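Local structure of putative cell wall hydrolase phosphatase-associated protein (Clostridioides difficile, 7CFL) at residues A[18-21]-A[22-25]; A[37-41]-A[42-46]; A[124-127]-A[128-132]. The protein is an autolysin whose catalytic domain, the part described here, probably acts as an NlpC/P60-type cysteine endopeptidase on the bacterial cell wall. All blocks are in the same frame, centred on the assembly; numbering follows the deposited sequence.

Interaction 1. Residues A[18-21]-A[22-25]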
loop_
_atom_site.group_PDB
_atom_site.type_symbol
_atom_site.label_atom_id
_atom_site.label_comp_id
_atom_site.label_asym_id
_atom_site.label_seq_id
_atom_site.Cartn_x
_atom_site.Cartn_y
_atom_site.Cartn_z
ATOM N N ILE A 18 4.870 -7.924 6.514
ATOM C CA ILE A 18 3.552 -7.719 7.177
ATOM C C ILE A 18 3.778 -7.473 8.676
ATOM O O ILE A 18 3.179 -6.513 9.205
ATOM C CB ILE A 18 2.587 -8.865 6.835
ATOM C CG1 ILE A 18 2.302 -8.838 5.329
ATOM C CG2 ILE A 18 1.329 -8.787 7.690
ATOM C CD1 ILE A 18 1.436 -9.963 4.848
ATOM N N SER A 19 4.601 -8.268 9.359
ATOM C CA SER A 19 4.785 -8.105 10.827
ATOM C C SER A 19 5.449 -6.759 11.123
ATOM O O SER A 19 5.028 -6.128 12.091
ATOM C CB SER A 19 5.524 -9.248 11.456
ATOM O OG SER A 19 6.762 -9.462 10.816
ATOM N N PHE A 20 6.401 -6.306 10.310
ATOM C CA PHE A 20 7.023 -4.968 10.522
ATOM C C PHE A 20 5.958 -3.883 10.310
ATOM O O PHE A 20 5.851 -2.951 11.109
ATOM C CB PHE A 20 8.171 -4.729 9.549
ATOM C CG PHE A 20 8.796 -3.384 9.769
ATOM C CD1 PHE A 20 9.427 -3.097 10.965
ATOM C CD2 PHE A 20 8.601 -2.360 8.847
ATOM C CE1 PHE A 20 9.948 -1.826 11.172
ATOM C CE2 PHE A 20 9.113 -1.091 9.067
ATOM C CZ PHE A 20 9.794 -0.834 10.228
ATOM N N ALA A 21 5.187 -3.986 9.221
ATOM C CA ALA A 21 4.129 -3.011 8.866
ATOM C C ALA A 21 3.136 -2.894 10.019
ATOM O O ALA A 21 2.734 -1.758 10.334
ATOM C CB ALA A 21 3.433 -3.423 7.589
ATOM N N LYS A 22 2.790 -4.009 10.668
ATOM C CA LYS A 22 1.783 -3.985 11.767
ATOM C C LYS A 22 2.315 -3.209 12.990
ATOM O O LYS A 22 1.467 -2.634 13.708
ATOM C CB LYS A 22 1.319 -5.397 12.113
ATOM C CG LYS A 22 0.431 -6.013 11.043
ATOM C CD LYS A 22 -0.366 -7.179 11.560
ATOM C CE LYS A 22 -1.068 -7.901 10.436
ATOM N NZ LYS A 22 -1.602 -9.211 10.855
ATOM N N THR A 23 3.639 -3.156 13.208
ATOM C CA THR A 23 4.245 -2.392 14.344
ATOM C C THR A 23 3.954 -0.899 14.158
ATOM O O THR A 23 4.034 -0.159 15.167
ATOM C CB THR A 23 5.762 -2.557 14.534
ATOM O OG1 THR A 23 6.530 -1.977 13.477
ATOM C CG2 THR A 23 6.200 -3.986 14.751
ATOM N N LEU A 24 3.663 -0.454 12.935
ATOM C CA LEU A 24 3.436 0.976 12.619
ATOM C C LEU A 24 1.946 1.331 12.658
ATOM O O LEU A 24 1.622 2.491 12.296
ATOM C CB LEU A 24 4.065 1.299 11.265
ATOM C CG LEU A 24 5.548 0.973 11.098
ATOM C CD1 LEU A 24 5.977 1.182 9.664
ATOM C CD2 LEU A 24 6.415 1.828 12.011
ATOM N N LEU A 25 1.044 0.373 12.953
ATOM C CA LEU A 25 -0.414 0.645 13.100
ATOM C C LEU A 25 -0.602 1.842 14.030
ATOM O O LEU A 25 0.071 1.883 15.077
ATOM C CB LEU A 25 -1.174 -0.577 13.639
ATOM C CG LEU A 25 -1.497 -1.638 12.579
ATOM C CD1 LEU A 25 -1.837 -2.970 13.215
ATOM C CD2 LEU A 25 -2.635 -1.180 11.685
#
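Backbone bonds run through the last turns of helix 13-22 and the type I turn after it, where I18 still meets K22 four residues on: K22 N donates to I18 O at 2.9 Å with an N-H...O angle of 147°. Beyond it the spacing tightens. L24 N reaches back three residues to A21 O at 3.1 Å, and K22 to L25 form the turn. A side-chain bond joins them. With chi1 at 68°, OG1 of T23 lies between its own backbone N and carbonyl carbon and donates to F20 O at 2.6 Å in the carbonyl plane; T23 N adds a weaker bond to the same oxygen.

Apolar contacts flank these backbone bonds. CE of the extended K22 chain runs alongside I18, 3.8 Å from its CG2. On another side CD1 of L24 meets CE2 of F20 at 3.9 Å, approaching the ring obliquely. L24 also packs on F39 and F44, while F20 reaches K51 and S52 of helix 41-53.

F20 O is thus gripped by a short hydroxyl bond and a weak amide bond, so that the T23 side chain ties the turn back to F20 while L24 anchors it in the interior.

Interaction 2. Residues A[37-41]-A[42-46]. With FLC (citrate anion), chain E.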
loop_
_atom_site.group_PDB
_atom_site.type_symbol
_atom_site.label_atom_id
_atom_site.label_comp_id
_atom_site.label_asym_id
_atom_site.label_seq_id
_atom_site.Cartn_x
_atom_site.Cartn_y
_atom_site.Cartn_z
ATOM N N ASN A 37 8.115 8.201 11.866
ATOM C CA ASN A 37 7.051 8.571 12.843
ATOM C C ASN A 37 5.732 8.903 12.145
ATOM O O ASN A 37 4.690 8.791 12.815
ATOM C CB ASN A 37 7.470 9.761 13.706
ATOM C CG ASN A 37 8.816 9.521 14.345
ATOM O OD1 ASN A 37 9.079 8.428 14.844
ATOM N ND2 ASN A 37 9.681 10.519 14.293
ATOM N N SER A 38 5.782 9.308 10.875
ATOM C CA SER A 38 4.614 9.765 10.079
ATOM C C SER A 38 4.809 9.296 8.630
ATOM O O SER A 38 5.967 9.063 8.221
ATOM C CB SER A 38 4.420 11.251 10.174
ATOM O OG SER A 38 5.516 11.938 9.608
ATOM N N PHE A 39 3.726 9.177 7.871
ATOM C CA PHE A 39 3.777 8.553 6.528
ATOM C C PHE A 39 2.687 9.109 5.615
ATOM O O PHE A 39 1.614 9.420 6.080
ATOM C CB PHE A 39 3.563 7.041 6.625
ATOM C CG PHE A 39 4.524 6.304 7.522
ATOM C CD1 PHE A 39 5.776 5.939 7.070
ATOM C CD2 PHE A 39 4.194 6.006 8.840
ATOM C CE1 PHE A 39 6.653 5.247 7.896
ATOM C CE2 PHE A 39 5.087 5.340 9.671
ATOM C CZ PHE A 39 6.324 4.980 9.205
ATOM N N ASP A 40 2.946 9.087 4.305
ATOM C CA ASP A 40 1.869 9.097 3.292
ATOM C C ASP A 40 1.798 7.663 2.751
ATOM O O ASP A 40 2.565 6.787 3.224
ATOM C CB ASP A 40 2.041 10.227 2.277
ATOM C CG ASP A 40 3.262 10.143 1.378
ATOM O OD1 ASP A 40 3.797 9.019 1.195
ATOM O OD2 ASP A 40 3.687 11.221 0.874
ATOM N N CYS A 41 0.886 7.384 1.832
ATOM C CA CYS A 41 0.559 5.972 1.519
ATOM C C CYS A 41 1.783 5.316 0.833
ATOM O O CYS A 41 2.179 4.256 1.276
ATOM C CB CYS A 41 -0.759 5.902 0.763
ATOM S SG CYS A 41 -0.643 6.523 -0.930
ATOM N N SER A 42 2.446 6.000 -0.075
ATOM C CA SER A 42 3.633 5.492 -0.801
ATOM C C SER A 42 4.885 5.607 0.077
ATOM O O SER A 42 5.783 4.795 -0.048
ATOM C CB SER A 42 3.786 6.252 -2.092
ATOM O OG SER A 42 3.872 7.642 -1.828
ATOM N N GLY A 43 4.953 6.598 0.963
ATOM C CA GLY A 43 6.091 6.680 1.894
ATOM C C GLY A 43 6.089 5.514 2.865
ATOM O O GLY A 43 7.182 5.025 3.226
ATOM N N PHE A 44 4.893 5.056 3.242
ATOM C CA PHE A 44 4.674 3.896 4.123
ATOM C C PHE A 44 5.157 2.641 3.424
ATOM O O PHE A 44 5.943 1.862 3.978
ATOM C CB PHE A 44 3.193 3.751 4.455
ATOM C CG PHE A 44 2.867 2.550 5.302
ATOM C CD1 PHE A 44 3.286 2.456 6.621
ATOM C CD2 PHE A 44 2.133 1.505 4.760
ATOM C CE1 PHE A 44 2.973 1.339 7.384
ATOM C CE2 PHE A 44 1.825 0.393 5.527
ATOM C CZ PHE A 44 2.230 0.316 6.839
ATOM N N THR A 45 4.659 2.400 2.219
ATOM C CA THR A 45 5.100 1.179 1.497
ATOM C C THR A 45 6.611 1.218 1.240
ATOM O O THR A 45 7.269 0.204 1.508
ATOM C CB THR A 45 4.285 0.939 0.231
ATOM O OG1 THR A 45 4.386 2.044 -0.665
ATOM C CG2 THR A 45 2.840 0.682 0.562
ATOM N N GLN A 46 7.170 2.347 0.774
ATOM C CA GLN A 46 8.638 2.448 0.597
ATOM C C GLN A 46 9.350 2.082 1.906
ATOM O O GLN A 46 10.340 1.341 1.855
ATOM C CB GLN A 46 9.064 3.817 0.069
ATOM C CG GLN A 46 10.460 3.806 -0.526
ATOM C CD GLN A 46 10.925 5.192 -0.872
ATOM O OE1 GLN A 46 10.965 6.071 0.006
ATOM N NE2 GLN A 46 11.364 5.377 -2.096
HETATM C CAC FLC E . 3.263 11.274 -2.431
HETATM C CA FLC E . 2.040 10.592 -1.823
HETATM C CB FLC E . 0.877 10.329 -2.795
HETATM C CBC FLC E . 1.335 9.481 -4.016
HETATM C CG FLC E . -0.235 9.512 -2.133
HETATM C CGC FLC E . -0.902 10.083 -0.909
HETATM O OA1 FLC E . 3.314 11.395 -3.683
HETATM O OA2 FLC E . 4.182 11.687 -1.651
HETATM O OB1 FLC E . 0.789 9.748 -5.111
HETATM O OB2 FLC E . 2.172 8.560 -3.834
HETATM O OG1 FLC E . -1.874 10.843 -1.104
HETATM O OG2 FLC E . -0.495 9.698 0.226
HETATM O OHB FLC E . 0.383 11.559 -3.271
#
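A chi1 of 65° places the carboxylate of D40 between its own backbone N and carbonyl carbon, and OD1 thereby meets G43 N, while chi1 of 177° in F44 carries its ring back to F39. D40 is the N-cap of helix 41-53: G43 N donates to OD1 at 2.7 Å, nearly along the C-O axis. OD1 also forms a salt bridge with R59, and OD2 accepts from G32 N, so that the carboxylate is held at both oxygens. Behind the cap, F44 N bonds to D40 O at 2.9 Å and T45 N to C41 O at 3.2 Å, the first turn of the helix.

The two phenyl rings form a T-shaped pair, with centroids 5.6 Å apart and planes at 81°. The edge of F44 points into the face of F39, its CD1 standing over the ring centre at 4.1 Å.

At the helix start a citrate, probably from the crystallisation liquor, accepts a nearly straight bond from C41 N to its OG2 (3.1 Å) and another from S42 OG to OB2 (2.8 Å). Y29, W31 and S61 also bond to it. In the conformer given, C41 also packs on H96 of the sheet, an arrangement consistent with the cysteine-histidine site of NlpC/P60 peptidases. The donors at this helix N-terminus suit a bound carboxylate, and the helix dipole probably adds to their pull.

Interaction 3. Residues A[124-127]-A[128-132]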
loop_
_atom_site.group_PDB
_atom_site.type_symbol
_atom_site.label_atom_id
_atom_site.label_comp_id
_atom_site.label_asym_id
_atom_site.label_seq_id
_atom_site.Cartn_x
_atom_site.Cartn_y
_atom_site.Cartn_z
ATOM N N SER A 124 -14.244 -3.898 -0.037
ATOM C CA SER A 124 -15.231 -2.920 0.481
ATOM C C SER A 124 -15.702 -2.059 -0.696
ATOM O O SER A 124 -14.916 -1.872 -1.649
ATOM C CB SER A 124 -14.650 -2.078 1.577
ATOM O OG SER A 124 -13.779 -1.124 1.009
ATOM N N SER A 125 -16.932 -1.554 -0.634
ATOM C CA SER A 125 -17.546 -0.734 -1.709
ATOM C C SER A 125 -16.597 0.411 -2.083
ATOM O O SER A 125 -16.413 0.641 -3.296
ATOM C CB SER A 125 -18.920 -0.235 -1.329
ATOM O OG SER A 125 -18.872 0.626 -0.201
ATOM N N TYR A 126 -15.976 1.059 -1.091
ATOM C CA TYR A 126 -15.103 2.240 -1.308
ATOM C C TYR A 126 -13.897 1.864 -2.181
ATOM O O TYR A 126 -13.718 2.507 -3.245
ATOM C CB TYR A 126 -14.674 2.892 0.011
ATOM C CG TYR A 126 -13.894 4.174 -0.163
ATOM C CD1 TYR A 126 -14.252 5.109 -1.128
ATOM C CD2 TYR A 126 -12.802 4.471 0.645
ATOM C CE1 TYR A 126 -13.546 6.288 -1.297
ATOM C CE2 TYR A 126 -12.083 5.650 0.492
ATOM C CZ TYR A 126 -12.458 6.559 -0.484
ATOM O OH TYR A 126 -11.764 7.722 -0.650
ATOM N N TYR A 127 -13.102 0.866 -1.784
ATOM C CA TYR A 127 -11.828 0.539 -2.486
ATOM C C TYR A 127 -12.077 -0.242 -3.788
ATOM O O TYR A 127 -11.366 0.031 -4.766
ATOM C CB TYR A 127 -10.830 -0.145 -1.553
ATOM C CG TYR A 127 -10.367 0.757 -0.432
ATOM C CD1 TYR A 127 -9.400 1.733 -0.622
ATOM C CD2 TYR A 127 -10.928 0.646 0.822
ATOM C CE1 TYR A 127 -8.993 2.557 0.415
ATOM C CE2 TYR A 127 -10.541 1.467 1.871
ATOM C CZ TYR A 127 -9.574 2.432 1.664
ATOM O OH TYR A 127 -9.200 3.251 2.695
ATOM N N SER A 128 -13.036 -1.165 -3.821
ATOM C CA SER A 128 -13.139 -2.163 -4.918
ATOM C C SER A 128 -13.219 -1.473 -6.298
ATOM O O SER A 128 -12.468 -1.868 -7.217
ATOM C CB SER A 128 -14.292 -3.107 -4.706
ATOM O OG SER A 128 -14.194 -4.197 -5.608
ATOM N N SER A 129 -14.073 -0.460 -6.458
ATOM C CA SER A 129 -14.274 0.256 -7.752
ATOM C C SER A 129 -13.031 1.081 -8.151
ATOM O O SER A 129 -12.876 1.377 -9.349
ATOM C CB SER A 129 -15.535 1.100 -7.715
ATOM O OG SER A 129 -15.391 2.214 -6.845
ATOM N N ARG A 130 -12.159 1.430 -7.195
ATOM C CA ARG A 130 -10.957 2.276 -7.432
ATOM C C ARG A 130 -9.708 1.419 -7.697
ATOM O O ARG A 130 -8.672 1.988 -8.121
ATOM C CB ARG A 130 -10.737 3.191 -6.225
ATOM C CG ARG A 130 -11.865 4.182 -5.988
ATOM C CD ARG A 130 -11.824 4.757 -4.585
ATOM N NE ARG A 130 -10.602 5.507 -4.387
ATOM C CZ ARG A 130 -9.853 5.514 -3.281
ATOM N NH1 ARG A 130 -10.176 4.779 -2.223
ATOM N NH2 ARG A 130 -8.758 6.257 -3.242
ATOM N N TYR A 131 -9.793 0.100 -7.504
ATOM C CA TYR A 131 -8.666 -0.841 -7.733
ATOM C C TYR A 131 -8.142 -0.676 -9.162
ATOM O O TYR A 131 -8.956 -0.751 -10.129
ATOM C CB TYR A 131 -9.088 -2.284 -7.463
ATOM C CG TYR A 131 -7.999 -3.299 -7.660
ATOM C CD1 TYR A 131 -7.306 -3.818 -6.578
ATOM C CD2 TYR A 131 -7.666 -3.772 -8.928
ATOM C CE1 TYR A 131 -6.270 -4.715 -6.743
ATOM C CE2 TYR A 131 -6.620 -4.661 -9.107
ATOM C CZ TYR A 131 -5.938 -5.159 -8.013
ATOM O OH TYR A 131 -4.930 -6.067 -8.167
ATOM N N VAL A 132 -6.818 -0.519 -9.301
ATOM C CA VAL A 132 -6.149 -0.361 -10.629
ATOM C C VAL A 132 -5.375 -1.634 -10.975
ATOM O O VAL A 132 -5.695 -2.255 -12.022
ATOM C CB VAL A 132 -5.264 0.891 -10.716
ATOM C CG1 VAL A 132 -4.482 0.918 -12.034
ATOM C CG2 VAL A 132 -6.103 2.151 -10.548
#
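R130 lies over Y126 and beside Y127, and its side chain can be traced along the turn that links helix 125-128 to strand 131-136. CB starts 3.5 Å from Y127 O, the same oxygen that accepts R130 N at 2.9 Å. CG passes Y126 O, and CD comes to 3.2 Å from it, while also nearing CE1 of the Y126 ring. A bend at chi3 (63°) then turns the head group back. NE is held by D85 O, just after strand 81-84. CZ faces the tyrosine ring off-centre, 4.5 Å from the Y126 centroid, and the guanidinium lies over that ring with the planes only 25° apart, a stacked cation-pi contact. NH1 is the guanidinium atom nearest the ring: it sits 3.4 Å from CZ of Y126, over the ring face but toward its rim, and 3.5 Å from CD1 of Y127, to which it comes obliquely.

The short helix is weakly bonded. S124, the N-cap, accepts a weak bond from Y127 N through OG, an oxygen also tied to N121; S128 N donates to S124 O at 3.0 Å. S128 to Y131 form a type I turn, and the hydroxyl of S128 is hydrogen-bonded to R73.

The arginine thus uses both of its chemistries: its aliphatic part lies along backbone carbonyls, whereas the charged plane is laid on an aromatic face and fixed in rotation by D85. This ties the helix and turn to D85, just beyond strand 81-84, whose carbonyl probably steadies the positive charge.

Overall arrangement
Interactions 1 and 2 adjoin: L24 and A21 from the first pack on F39 and F44 of the second, joining the end of helix 13-22 to the start of helix 41-53. Interaction 3 lies on the opposite side of the chain's centre, about 20 Å or more from either, centre to centre, and ties a short helix to the sheet. Only in interaction 2 are all the touching residues buried; the other two are partly exposed. Two helix starts, at D40 and S124, have side-chain caps, the buried one a carboxylate with a salt bridge and the peripheral one a weak serine bond, whereas 18-25 leads from a helix into a turn. Aromatic contact is phenyl on phenyl inside, and guanidinium on tyrosine at the periphery.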